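Local coordinates for protein acyl-CoA dehydrogenase (PDB 2Z1Q) that binds FAD and probably catalyses the 2,3-dehydrogenation of saturated acyl-CoA thioesters, handing the electrons on to an acceptor, at residues H56-L59 / E60-V63; S101-G104 / G105-V108; G117-P120 / L121-G125; G154-A157 / L158-K161; L260-G263 / R264-G268. All coordinates share one frame; numbering follows the deposited sequence.

Interaction 1: residues H56-L59 / E60-V63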
loop_
_atom_site.group_PDB
_atom_site.type_symbol
_atom_site.label_atom_id
_atom_site.label_comp_id
_atom_site.label_asym_id
_atom_site.label_seq_id
_atom_site.Cartn_x
_atom_site.Cartn_y
_atom_site.Cartn_z
ATOM N N HIS B 56 -22.645 -5.055 -6.381
ATOM C CA HIS B 56 -22.932 -6.392 -6.861
ATOM C C HIS B 56 -23.752 -6.425 -8.128
ATOM O O HIS B 56 -24.582 -7.324 -8.323
ATOM C CB HIS B 56 -23.625 -7.182 -5.773
ATOM C CG HIS B 56 -22.718 -7.557 -4.652
ATOM N ND1 HIS B 56 -22.425 -8.869 -4.345
ATOM C CD2 HIS B 56 -22.015 -6.795 -3.778
ATOM C CE1 HIS B 56 -21.585 -8.900 -3.326
ATOM N NE2 HIS B 56 -21.321 -7.656 -2.964
ATOM N N GLY B 57 -23.531 -5.432 -8.981
ATOM C CA GLY B 57 -24.246 -5.418 -10.235
ATOM C C GLY B 57 -25.203 -4.289 -10.526
ATOM O O GLY B 57 -25.070 -3.657 -11.584
ATOM N N GLU B 58 -26.152 -4.029 -9.622
ATOM C CA GLU B 58 -27.160 -2.990 -9.826
ATOM C C GLU B 58 -26.632 -1.570 -9.931
ATOM O O GLU B 58 -27.008 -0.688 -9.157
ATOM C CB GLU B 58 -28.221 -3.075 -8.731
ATOM C CG GLU B 58 -29.251 -4.176 -8.951
ATOM C CD GLU B 58 -30.173 -4.382 -7.772
ATOM O OE1 GLU B 58 -29.692 -4.839 -6.715
ATOM O OE2 GLU B 58 -31.380 -4.078 -7.904
ATOM N N LEU B 59 -25.771 -1.344 -10.915
ATOM C CA LEU B 59 -25.186 -0.037 -11.134
ATOM C C LEU B 59 -26.215 0.998 -11.561
ATOM O O LEU B 59 -25.964 2.198 -11.452
ATOM C CB LEU B 59 -24.086 -0.107 -12.199
ATOM C CG LEU B 59 -22.875 -0.957 -11.828
ATOM C CD1 LEU B 59 -21.907 -1.017 -13.009
ATOM C CD2 LEU B 59 -22.212 -0.361 -10.587
ATOM N N GLU B 60 -27.364 0.538 -12.051
ATOM C CA GLU B 60 -28.393 1.467 -12.497
ATOM C C GLU B 60 -28.991 2.250 -11.324
ATOM O O GLU B 60 -29.692 3.246 -11.524
ATOM C CB GLU B 60 -29.492 0.733 -13.271
ATOM C CG GLU B 60 -30.325 -0.243 -12.452
ATOM C CD GLU B 60 -29.674 -1.601 -12.293
ATOM O OE1 GLU B 60 -30.397 -2.558 -11.939
ATOM O OE2 GLU B 60 -28.451 -1.720 -12.513
ATOM N N LEU B 61 -28.701 1.801 -10.104
ATOM C CA LEU B 61 -29.194 2.485 -8.918
ATOM C C LEU B 61 -28.541 3.872 -8.826
ATOM O O LEU B 61 -29.013 4.732 -8.082
ATOM C CB LEU B 61 -28.909 1.647 -7.672
ATOM C CG LEU B 61 -30.062 0.805 -7.097
ATOM C CD1 LEU B 61 -31.015 0.334 -8.184
ATOM C CD2 LEU B 61 -29.470 -0.376 -6.332
ATOM N N ASN B 62 -27.464 4.081 -9.590
ATOM C CA ASN B 62 -26.775 5.372 -9.628
ATOM C C ASN B 62 -27.729 6.461 -10.171
ATOM O O ASN B 62 -27.620 7.625 -9.801
ATOM C CB ASN B 62 -25.540 5.323 -10.555
ATOM C CG ASN B 62 -24.277 4.820 -9.853
ATOM O OD1 ASN B 62 -23.793 3.725 -10.136
ATOM N ND2 ASN B 62 -23.729 5.628 -8.951
ATOM N N VAL B 63 -28.644 6.075 -11.060
ATOM C CA VAL B 63 -29.565 7.042 -11.659
ATOM C C VAL B 63 -30.500 7.673 -10.627
ATOM O O VAL B 63 -30.546 8.887 -10.477
ATOM C CB VAL B 63 -30.392 6.400 -12.791
ATOM C CG1 VAL B 63 -31.329 7.421 -13.407
ATOM C CG2 VAL B 63 -29.462 5.844 -13.859
HETATM O O HOH W 1 -32.018 -2.367 -9.743
#

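Interaction 2: residues S101-G104 / G105-V108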
loop_
_atom_site.group_PDB
_atom_site.type_symbol
_atom_site.label_atom_id
_atom_site.label_comp_id
_atom_site.label_asym_id
_atom_site.label_seq_id
_atom_site.Cartn_x
_atom_site.Cartn_y
_atom_site.Cartn_z
ATOM N N SER B 101 -17.095 10.875 0.472
ATOM C CA SER B 101 -16.086 9.813 0.476
ATOM C C SER B 101 -16.617 8.585 1.224
ATOM O O SER B 101 -15.915 7.581 1.370
ATOM C CB SER B 101 -14.799 10.295 1.156
ATOM O OG SER B 101 -14.985 10.467 2.556
ATOM N N GLY B 102 -17.857 8.674 1.701
ATOM C CA GLY B 102 -18.446 7.556 2.420
ATOM C C GLY B 102 -19.464 6.814 1.577
ATOM O O GLY B 102 -20.054 5.819 2.013
ATOM N N SER B 103 -19.666 7.299 0.359
ATOM C CA SER B 103 -20.623 6.711 -0.563
ATOM C C SER B 103 -19.985 5.626 -1.441
ATOM O O SER B 103 -20.655 5.023 -2.292
ATOM C CB SER B 103 -21.227 7.820 -1.428
ATOM O OG SER B 103 -20.233 8.444 -2.227
ATOM N N GLY B 104 -18.700 5.364 -1.217
ATOM C CA GLY B 104 -18.014 4.365 -2.013
ATOM C C GLY B 104 -17.967 4.805 -3.463
ATOM O O GLY B 104 -17.780 5.986 -3.738
ATOM N N GLY B 105 -18.159 3.866 -4.385
ATOM C CA GLY B 105 -18.109 4.207 -5.797
ATOM C C GLY B 105 -19.006 5.347 -6.257
ATOM O O GLY B 105 -18.712 6.001 -7.258
ATOM N N PHE B 106 -20.096 5.596 -5.542
ATOM C CA PHE B 106 -20.987 6.671 -5.934
ATOM C C PHE B 106 -20.217 7.994 -5.966
ATOM O O PHE B 106 -20.581 8.916 -6.704
ATOM C CB PHE B 106 -22.180 6.762 -4.983
ATOM C CG PHE B 106 -23.094 7.899 -5.298
ATOM C CD1 PHE B 106 -23.884 7.885 -6.446
ATOM C CD2 PHE B 106 -23.103 9.026 -4.494
ATOM C CE1 PHE B 106 -24.665 8.991 -6.788
ATOM C CE2 PHE B 106 -23.873 10.134 -4.823
ATOM C CZ PHE B 106 -24.655 10.122 -5.971
ATOM N N SER B 107 -19.138 8.080 -5.188
ATOM C CA SER B 107 -18.321 9.283 -5.156
ATOM C C SER B 107 -17.774 9.565 -6.562
ATOM O O SER B 107 -17.712 10.724 -6.989
ATOM C CB SER B 107 -17.173 9.110 -4.164
ATOM O OG SER B 107 -16.353 8.013 -4.534
ATOM N N VAL B 108 -17.371 8.517 -7.282
ATOM C CA VAL B 108 -16.849 8.709 -8.639
ATOM C C VAL B 108 -18.012 9.113 -9.560
ATOM O O VAL B 108 -17.858 9.972 -10.418
ATOM C CB VAL B 108 -16.149 7.425 -9.162
ATOM C CG1 VAL B 108 -15.655 7.613 -10.597
ATOM C CG2 VAL B 108 -14.963 7.103 -8.260
#

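Interaction 3: residues G117-P120 / L121-G125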
loop_
_atom_site.group_PDB
_atom_site.type_symbol
_atom_site.label_atom_id
_atom_site.label_comp_id
_atom_site.label_asym_id
_atom_site.label_seq_id
_atom_site.Cartn_x
_atom_site.Cartn_y
_atom_site.Cartn_z
ATOM N N GLY B 117 -17.766 16.199 -16.250
ATOM C CA GLY B 117 -18.999 16.120 -17.016
ATOM C C GLY B 117 -19.744 17.425 -17.247
ATOM O O GLY B 117 -20.296 17.650 -18.317
ATOM N N THR B 118 -19.752 18.290 -16.239
ATOM C CA THR B 118 -20.460 19.559 -16.339
ATOM C C THR B 118 -19.558 20.750 -16.678
ATOM O O THR B 118 -19.895 21.550 -17.546
ATOM C CB THR B 118 -21.236 19.866 -15.021
ATOM O OG1 THR B 118 -22.132 18.789 -14.718
ATOM C CG2 THR B 118 -22.051 21.147 -15.165
ATOM N N LEU B 119 -18.412 20.858 -16.003
ATOM C CA LEU B 119 -17.483 21.976 -16.214
ATOM C C LEU B 119 -17.135 22.330 -17.655
ATOM O O LEU B 119 -16.989 23.500 -17.989
ATOM C CB LEU B 119 -16.187 21.755 -15.427
ATOM C CG LEU B 119 -16.117 22.437 -14.055
ATOM C CD1 LEU B 119 -17.409 22.239 -13.313
ATOM C CD2 LEU B 119 -14.956 21.874 -13.250
ATOM N N PRO B 120 -16.970 21.324 -18.527
ATOM C CA PRO B 120 -16.639 21.669 -19.908
ATOM C C PRO B 120 -17.713 22.597 -20.493
ATOM O O PRO B 120 -17.388 23.620 -21.104
ATOM C CB PRO B 120 -16.567 20.310 -20.593
ATOM C CG PRO B 120 -16.043 19.430 -19.485
ATOM C CD PRO B 120 -16.891 19.867 -18.319
ATOM N N LEU B 121 -18.983 22.250 -20.284
ATOM C CA LEU B 121 -20.079 23.072 -20.776
ATOM C C LEU B 121 -20.079 24.440 -20.089
ATOM O O LEU B 121 -20.296 25.465 -20.733
ATOM C CB LEU B 121 -21.422 22.368 -20.546
ATOM C CG LEU B 121 -21.973 21.546 -21.718
ATOM C CD1 LEU B 121 -23.034 20.578 -21.229
ATOM C CD2 LEU B 121 -22.550 22.484 -22.765
ATOM N N VAL B 122 -19.823 24.455 -18.784
ATOM C CA VAL B 122 -19.792 25.715 -18.041
ATOM C C VAL B 122 -18.635 26.619 -18.458
ATOM O O VAL B 122 -18.766 27.839 -18.473
ATOM C CB VAL B 122 -19.683 25.467 -16.526
ATOM C CG1 VAL B 122 -19.502 26.789 -15.791
ATOM C CG2 VAL B 122 -20.926 24.750 -16.023
ATOM N N TYR B 123 -17.498 26.030 -18.802
ATOM C CA TYR B 123 -16.330 26.805 -19.192
ATOM C C TYR B 123 -16.310 27.240 -20.659
ATOM O O TYR B 123 -15.924 28.369 -20.965
ATOM C CB TYR B 123 -15.047 26.019 -18.893
ATOM C CG TYR B 123 -14.712 25.858 -17.425
ATOM C CD1 TYR B 123 -13.656 25.033 -17.024
ATOM C CD2 TYR B 123 -15.398 26.571 -16.444
ATOM C CE1 TYR B 123 -13.289 24.930 -15.682
ATOM C CE2 TYR B 123 -15.039 26.476 -15.100
ATOM C CZ TYR B 123 -13.983 25.658 -14.727
ATOM O OH TYR B 123 -13.617 25.603 -13.404
ATOM N N PHE B 124 -16.720 26.356 -21.566
ATOM C CA PHE B 124 -16.684 26.710 -22.983
ATOM C C PHE B 124 -18.025 26.581 -23.689
ATOM O O PHE B 124 -18.134 26.859 -24.880
ATOM C CB PHE B 124 -15.621 25.859 -23.704
ATOM C CG PHE B 124 -14.239 26.004 -23.123
ATOM C CD1 PHE B 124 -13.906 25.390 -21.910
ATOM C CD2 PHE B 124 -13.278 26.798 -23.752
ATOM C CE1 PHE B 124 -12.643 25.570 -21.337
ATOM C CE2 PHE B 124 -12.004 26.981 -23.178
ATOM C CZ PHE B 124 -11.697 26.364 -21.970
ATOM N N GLY B 125 -19.046 26.165 -22.954
ATOM C CA GLY B 125 -20.351 26.003 -23.557
ATOM C C GLY B 125 -20.889 27.273 -24.179
ATOM O O GLY B 125 -20.897 28.343 -23.569
HETATM O O HOH W 2 -19.593 19.513 -20.538
#

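Interaction 4: residues G154-A157 / L158-K161. With FAD (flavin-adenine dinucleotide), chain D.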
loop_
_atom_site.group_PDB
_atom_site.type_symbol
_atom_site.label_atom_id
_atom_site.label_comp_id
_atom_site.label_asym_id
_atom_site.label_seq_id
_atom_site.Cartn_x
_atom_site.Cartn_y
_atom_site.Cartn_z
ATOM N N GLY B 154 -3.289 7.897 -22.380
ATOM C CA GLY B 154 -3.809 8.172 -21.055
ATOM C C GLY B 154 -3.245 9.460 -20.489
ATOM O O GLY B 154 -3.911 10.494 -20.512
ATOM N N SER B 155 -2.017 9.398 -19.977
ATOM C CA SER B 155 -1.376 10.578 -19.407
ATOM C C SER B 155 -1.151 11.578 -20.521
ATOM O O SER B 155 -1.156 12.788 -20.299
ATOM C CB SER B 155 -0.040 10.214 -18.766
ATOM O OG SER B 155 -0.231 9.376 -17.642
ATOM N N ASP B 156 -0.951 11.062 -21.727
ATOM C CA ASP B 156 -0.748 11.927 -22.872
ATOM C C ASP B 156 -2.097 11.997 -23.579
ATOM O O ASP B 156 -2.265 11.488 -24.683
ATOM C CB ASP B 156 0.322 11.332 -23.778
ATOM C CG ASP B 156 0.699 12.248 -24.915
ATOM O OD1 ASP B 156 1.545 11.835 -25.731
ATOM O OD2 ASP B 156 0.163 13.372 -24.994
ATOM N N ALA B 157 -3.052 12.621 -22.896
ATOM C CA ALA B 157 -4.415 12.770 -23.396
ATOM C C ALA B 157 -4.479 13.323 -24.810
ATOM O O ALA B 157 -5.235 12.823 -25.644
ATOM C CB ALA B 157 -5.218 13.673 -22.445
ATOM N N LEU B 158 -3.681 14.348 -25.082
ATOM C CA LEU B 158 -3.682 14.965 -26.397
ATOM C C LEU B 158 -3.207 13.996 -27.494
ATOM O O LEU B 158 -3.147 14.356 -28.671
ATOM C CB LEU B 158 -2.827 16.247 -26.375
ATOM C CG LEU B 158 -3.121 17.251 -25.240
ATOM C CD1 LEU B 158 -2.244 18.487 -25.427
ATOM C CD2 LEU B 158 -4.597 17.655 -25.214
ATOM N N ALA B 159 -2.885 12.764 -27.118
ATOM C CA ALA B 159 -2.446 11.793 -28.114
ATOM C C ALA B 159 -3.645 11.026 -28.660
ATOM O O ALA B 159 -3.502 10.190 -29.548
ATOM C CB ALA B 159 -1.435 10.827 -27.505
ATOM N N ALA B 160 -4.829 11.306 -28.127
ATOM C CA ALA B 160 -6.032 10.628 -28.585
ATOM C C ALA B 160 -6.084 10.629 -30.110
ATOM O O ALA B 160 -5.709 11.613 -30.749
ATOM C CB ALA B 160 -7.270 11.316 -28.013
ATOM N N LYS B 161 -6.542 9.527 -30.698
ATOM C CA LYS B 161 -6.634 9.454 -32.150
ATOM C C LYS B 161 -8.044 9.346 -32.720
ATOM O O LYS B 161 -8.215 9.147 -33.922
ATOM C CB LYS B 161 -5.751 8.327 -32.701
ATOM C CG LYS B 161 -5.928 6.967 -32.077
ATOM C CD LYS B 161 -4.869 6.030 -32.634
ATOM C CE LYS B 161 -4.862 4.693 -31.917
ATOM N NZ LYS B 161 -3.902 3.736 -32.548
HETATM P PA FAD D . -0.173 4.299 -18.209
HETATM O O1A FAD D . -1.145 3.662 -17.356
HETATM O O2A FAD D . -0.390 4.564 -19.769
HETATM O O5B FAD D . 0.873 5.223 -17.498
HETATM C C5B FAD D . 1.876 4.422 -16.875
HETATM C C4B FAD D . 2.816 5.513 -16.413
HETATM O O4B FAD D . 2.476 6.838 -16.326
HETATM C C3B FAD D . 3.961 5.205 -15.345
HETATM O O3B FAD D . 5.066 4.536 -15.965
HETATM C C2B FAD D . 4.181 6.733 -14.997
HETATM O O2B FAD D . 5.482 7.088 -14.519
HETATM C C1B FAD D . 3.829 7.101 -16.411
HETATM N N9A FAD D . 4.173 8.346 -17.029
HETATM C C8A FAD D . 3.374 8.909 -17.982
HETATM N N7A FAD D . 3.900 9.992 -18.423
HETATM C C5A FAD D . 5.061 10.217 -17.773
HETATM C C6A FAD D . 6.063 11.231 -17.836
HETATM N N6A FAD D . 5.913 12.283 -18.716
HETATM N N1A FAD D . 7.137 11.120 -17.006
HETATM C C2A FAD D . 7.288 10.093 -16.176
HETATM N N3A FAD D . 6.378 9.142 -16.113
HETATM C C4A FAD D . 5.267 9.135 -16.867
HETATM N N1 FAD D . -10.873 8.815 -18.368
HETATM C C2 FAD D . -11.720 9.757 -18.837
HETATM O O2 FAD D . -11.384 10.400 -19.819
HETATM N N3 FAD D . -12.932 10.004 -18.279
HETATM C C4 FAD D . -13.393 9.307 -17.184
HETATM O O4 FAD D . -14.474 9.528 -16.696
HETATM C C4X FAD D . -12.519 8.244 -16.628
HETATM N N5 FAD D . -12.883 7.478 -15.586
HETATM C C5X FAD D . -12.081 6.483 -15.127
HETATM C C6 FAD D . -12.503 5.624 -14.050
HETATM C C7 FAD D . -11.672 4.573 -13.626
HETATM C C7M FAD D . -12.138 3.659 -12.510
HETATM C C8 FAD D . -10.398 4.363 -14.243
HETATM C C8M FAD D . -9.478 3.238 -13.823
HETATM C C9 FAD D . -9.980 5.186 -15.266
HETATM C C9A FAD D . -10.804 6.254 -15.736
HETATM N N10 FAD D . -10.371 7.057 -16.814
HETATM C C10 FAD D . -11.195 8.048 -17.307
HETATM C "C1'" FAD D . -9.079 6.739 -17.366
HETATM C "C2'" FAD D . -7.932 7.653 -16.911
HETATM O "O2'" FAD D . -8.121 8.982 -17.373
HETATM C "C3'" FAD D . -6.755 6.971 -17.533
HETATM O "O3'" FAD D . -6.669 5.642 -16.945
HETATM C "C4'" FAD D . -5.425 7.629 -17.295
HETATM O "O4'" FAD D . -5.333 8.949 -17.839
HETATM C "C5'" FAD D . -4.514 6.650 -17.941
HETATM O "O5'" FAD D . -3.212 6.940 -17.836
HETATM P P FAD D . -2.619 5.542 -18.354
HETATM O O1P FAD D . -3.256 4.467 -17.547
HETATM O O2P FAD D . -2.970 5.310 -19.926
HETATM O O3P FAD D . -1.023 5.680 -18.036
HETATM O O HOH W 3 -1.175 15.339 -23.800
#

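Interaction 5: residues L260-G263 / R264-G268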
loop_
_atom_site.group_PDB
_atom_site.type_symbol
_atom_site.label_atom_id
_atom_site.label_comp_id
_atom_site.label_asym_id
_atom_site.label_seq_id
_atom_site.Cartn_x
_atom_site.Cartn_y
_atom_site.Cartn_z
ATOM N N LEU B 260 -8.980 19.774 -14.970
ATOM C CA LEU B 260 -8.052 19.086 -14.084
ATOM C C LEU B 260 -7.783 19.849 -12.786
ATOM O O LEU B 260 -7.593 19.223 -11.748
ATOM C CB LEU B 260 -6.718 18.802 -14.804
ATOM C CG LEU B 260 -6.641 17.514 -15.638
ATOM C CD1 LEU B 260 -5.465 17.587 -16.612
ATOM C CD2 LEU B 260 -6.511 16.314 -14.703
ATOM N N ASN B 261 -7.775 21.183 -12.822
ATOM C CA ASN B 261 -7.514 21.934 -11.590
ATOM C C ASN B 261 -8.574 21.677 -10.531
ATOM O O ASN B 261 -8.253 21.505 -9.357
ATOM C CB ASN B 261 -7.426 23.443 -11.857
ATOM C CG ASN B 261 -6.199 23.828 -12.657
ATOM O OD1 ASN B 261 -5.151 23.186 -12.568
ATOM N ND2 ASN B 261 -6.315 24.902 -13.436
ATOM N N VAL B 262 -9.839 21.643 -10.936
ATOM C CA VAL B 262 -10.927 21.414 -10.001
ATOM C C VAL B 262 -10.942 19.961 -9.557
ATOM O O VAL B 262 -11.141 19.655 -8.372
ATOM C CB VAL B 262 -12.262 21.759 -10.647
ATOM C CG1 VAL B 262 -13.416 21.319 -9.748
ATOM C CG2 VAL B 262 -12.313 23.249 -10.929
ATOM N N GLY B 263 -10.755 19.061 -10.512
ATOM C CA GLY B 263 -10.752 17.658 -10.173
ATOM C C GLY B 263 -9.698 17.342 -9.133
ATOM O O GLY B 263 -9.929 16.526 -8.246
ATOM N N ARG B 264 -8.548 18.000 -9.212
ATOM C CA ARG B 264 -7.497 17.709 -8.254
ATOM C C ARG B 264 -7.790 18.153 -6.836
ATOM O O ARG B 264 -7.564 17.388 -5.895
ATOM C CB ARG B 264 -6.176 18.298 -8.733
ATOM C CG ARG B 264 -5.632 17.590 -9.965
ATOM C CD ARG B 264 -4.499 18.359 -10.622
ATOM N NE ARG B 264 -3.982 17.630 -11.778
ATOM C CZ ARG B 264 -3.181 18.149 -12.705
ATOM N NH1 ARG B 264 -2.765 17.395 -13.719
ATOM N NH2 ARG B 264 -2.805 19.414 -12.625
ATOM N N TYR B 265 -8.298 19.361 -6.640
ATOM C CA TYR B 265 -8.539 19.722 -5.258
ATOM C C TYR B 265 -9.764 19.037 -4.678
ATOM O O TYR B 265 -9.806 18.785 -3.473
ATOM C CB TYR B 265 -8.591 21.236 -5.066
ATOM C CG TYR B 265 -9.717 21.945 -5.748
ATOM C CD1 TYR B 265 -11.029 21.834 -5.273
ATOM C CD2 TYR B 265 -9.470 22.794 -6.813
ATOM C CE1 TYR B 265 -12.059 22.570 -5.847
ATOM C CE2 TYR B 265 -10.488 23.536 -7.395
ATOM C CZ TYR B 265 -11.778 23.424 -6.905
ATOM O OH TYR B 265 -12.762 24.217 -7.451
ATOM N N LYS B 266 -10.749 18.707 -5.515
ATOM C CA LYS B 266 -11.937 18.013 -5.014
ATOM C C LYS B 266 -11.530 16.581 -4.638
ATOM O O LYS B 266 -12.035 16.015 -3.667
ATOM C CB LYS B 266 -13.065 18.005 -6.066
ATOM C CG LYS B 266 -13.640 19.400 -6.376
ATOM C CD LYS B 266 -14.917 19.343 -7.208
ATOM C CE LYS B 266 -16.025 18.604 -6.463
ATOM N NZ LYS B 266 -17.275 18.505 -7.270
ATOM N N LEU B 267 -10.601 15.999 -5.383
ATOM C CA LEU B 267 -10.142 14.652 -5.081
ATOM C C LEU B 267 -9.336 14.685 -3.772
ATOM O O LEU B 267 -9.456 13.790 -2.921
ATOM C CB LEU B 267 -9.268 14.130 -6.228
ATOM C CG LEU B 267 -8.691 12.733 -6.027
ATOM C CD1 LEU B 267 -9.827 11.751 -5.866
ATOM C CD2 LEU B 267 -7.830 12.355 -7.208
ATOM N N GLY B 268 -8.520 15.725 -3.617
ATOM C CA GLY B 268 -7.748 15.876 -2.399
ATOM C C GLY B 268 -8.698 15.946 -1.220
ATOM O O GLY B 268 -8.405 15.387 -0.163
HETATM O O HOH W 4 -3.896 21.290 -11.030
#

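Interaction 1: residues H56-L59 / E60-V63
Glu58 OE2 is gripped twice: by a water that also serves Glu60 OE1, and by Arg53 NH1 at the end of the preceding helix, in a salt bridge. The water gives one hydrogen to each acid, lying 2.6 Å from Glu58 OE2 and 2.7 Å from Glu60 OE1, and so spends both of its protons between two carboxylates whose planes are turned 58° apart. Glu58 OE2 and Glu60 OE1 are 4.4 Å apart. The water, with Arg53 on the Glu58 side, probably eases the repulsion of the like charges. Glu60 gets there by folding back: its CG sits between the backbone N and the carbonyl carbon (chi1 66°) and the chain bends again at chi2, which lays OE1 alongside Glu58 CG at 3.6 Å.

Behind the acids the backbone turns into the helix. Glu58 is the centre of an inverse gamma turn, and Gly57 before it has backbone angles at which a CB would jam against the preceding carbonyl. Then Leu61 N bonds to Glu58 O at 3.2 Å and Asn62 N to Leu59 O at 3.0 Å. These two i to i+3 bonds form the 3-10 turn that runs into the helix. Leu61 CD2 rests on Glu58 CB, 3.8 Å away.

The turn thus joins helix 30-54 to helix 62-71 at the surface of the N-terminal domain. Leu61 leans back on Arg53 and Met54 of the first helix, while loops supply Glu219 beside Leu59 and Phe187 against Asn62 and Val63.

Interaction 2: residues S101-G104 / G105-V108
Gly104 O accepts twice from a single residue, Ser107. Ser107 OG gives Gly104 O a 2.6 Å bond and Ser107 N a 2.9 Å one, the two donors arriving from opposite faces of the carbonyl plane. The serine side chain makes this possible by curling back, with OG set between its own backbone N and carbonyl carbon (chi1 60°). Were Ser107 an alanine, Gly104 O would probably lose its hydroxyl partner and keep just the amide in this turn, leaving the carbonyl less firmly held.

One residue earlier the same pattern is looser: Phe106 N reaches Ser103 O in a weak bond of 3.3 Å. Ser103 OG looks like a rival acceptor for Ser107 N, 3.2 Å away, but the angle is poor, and the hydroxyl is hydrogen-bonded instead to Leu100 O. It also lies at the edge of the Phe106 ring, near its plane, with Ser103 OG 3.7 Å from Phe106 CD2. The ring itself turns away from the turn and packs on Leu65 and Met66 of helix 62-71 and on Val47 of helix 30-54. Farther along, Val108 N closes on Gly105 O at 2.9 Å.

Ser103 to Phe106 form a type II' beta turn, with Gly104 at its first corner (i+1), in the positive-phi conformation of that position. The turn feeds straight into helix 106-117, which brings the Val108 side chain to about 5 Å from the bound FAD, nearest atoms.

Interaction 3: residues G117-P120 / L121-G125
Short helix 119-124, in the helical N-terminal domain, is pinned here by three successive i to i+4 backbone bonds and one leucine-on-tyrosine contact. Val122 N bonds to Thr118 O, Tyr123 N to Leu119 O at 2.7 Å, and Phe124 N to Pro120 O at 2.9 Å; Pro120 sits in the opening turn, where its missing N-H costs little. Leu119 and Tyr123 lie side by side and point the same way. The ring is swung there with CG anti to its carbonyl carbon (chi1 -70°), and Leu119 CG stands over one face in a CH-pi contact, 4.3 Å from the centroid of the Tyr123 ring and displaced toward the hydroxyl end. Both side chains press on Val262 of helix 252-288, and Tyr123 also meets Met341 and Ile344. Replacing Tyr123 with alanine is likely to uncover Leu119 and open a gap between this helix and Val262.

On another side, Thr118 CG2 touches Val122 CG2 at 3.9 Å, while Thr118 OG1 is taken by His113 O. Pro120 comes within about 4 Å of Tyr146, an FAD-binding residue, side chain to side chain. At the opening turn a water links Gly117 O, at 3.0 Å, to Leu121 N, from which it accepts a weak 2.8 Å bond.

Interaction 4: residues G154-A157 / L158-K161
The carboxylate of Asp156 carries the methyl of Ala159 over one face: Ala159 CB stands almost straight above Asp156 CG, at 3.6 Å, roughly as close to OD1 as to CG itself. At its OD2 end the group holds a water, which donates to Asp156 OD2 at 2.7 Å and accepts from Leu158 N at 3.0 Å. Through that water the acid reaches the N-H of Leu158 in the 3-10 turn without touching it. The group arrives there because CG is anti to the aspartate's N (chi1 -174°), swinging the carboxylate forward along the chain.

Under it runs that short 3-10 turn. Ala160 N bonds to Ala157 O at 2.9 Å; the partner bond from Ala159 N to Asp156 O is less certain in the model.

The other end of the loop faces the cofactor. Gly154 CA packs 3.2 Å from the FAD phosphate oxygen O2P, where a side chain would collide, and FAD-binding Ser155 sets its CB 3.7 Å from adenine carbon C8A. Phe292 and Gln291 of the second subunit pack on Ser155 and Asp156, and Arg289 and Gly375 of that subunit hydrogen-bond this FAD, whose pocket is therefore shared across the dimer.

The loop links strands 144-147 and 163-166 of the middle domain, both of which pair parallel with strand 190-197. Lys196 of strand 190-197 bonds to Leu158 O, and Leu158 leans on His253 and Phe257 of helix 252-288.

Interaction 5: residues L260-G263 / R264-G268
Arg264 lies back along the helix over Leu260. Its chain is extended from CG to NE, and the guanidinium presents a face to Leu260 CB, which sits over the centre of the group, 4.2 Å from Arg264 CZ. At its edge, in plane, a water accepts a hydrogen bond from Arg264 NH2 at 2.7 Å and donates one to Asn261 OD1, also at 2.7 Å. The water bridges the two side chains, which do not bond directly, and Asn261 ND2 goes to Glu345 OE1. Arg264 NE is satisfied by Glu398 O, so the buried charge is met on more than one side.

Tyr265 follows with CG tucked between its N and carbonyl carbon (chi1 65°), which folds the ring back over the preceding turn. Val262 O lies against one face, centred on the ring, and Tyr265 CE2 comes to 3.4 Å from Val262 CA; the hydroxyl Tyr265 OH meets Val262 CG2 at 3.6 Å. Tyr265 N makes a weak bond to Asn261 O.

All this happens in the middle of helix 252-288, a long helix of the C-terminal domain that runs close to the chain's centre, with helices 348-372 and 90-99 packed against this turn.

Lys266 N bonds to Val262 O at 3.0 Å, and its side chain runs alongside the same valine, Lys266 CD 3.6 Å from Val262 CG1. A bend at chi3 (62°) then carries NZ to a weak bond with Thr114 OG1. Leu267 N takes Gly263 O, while its side chain turns to Asn394, Phe397 and Glu398. Gly268 N closes the next turn on Arg264 O at 3.0 Å.

How the interactions relate
Interactions 3 and 5 are the buried pair, and they meet at Val262, joining the N-terminal domain to helix 252-288. Their chemistry is regular i to i+4 bonding with apolar faces, plus one buried arginine in interaction 5. Interactions 1 and 4 lie at the surface, and in both a 3-10 turn is accompanied by a water held on a carboxylate; only interaction 4 touches FAD and the second subunit. Interaction 2, partly buried, stands between these extremes, with a beta turn whose backbone bond is weak and a serine hydroxyl that adds a second bond to one carbonyl. It touches interaction 1 where Phe106 packs on Asn62, so helices 62-71 and 106-117 are joined near their starts.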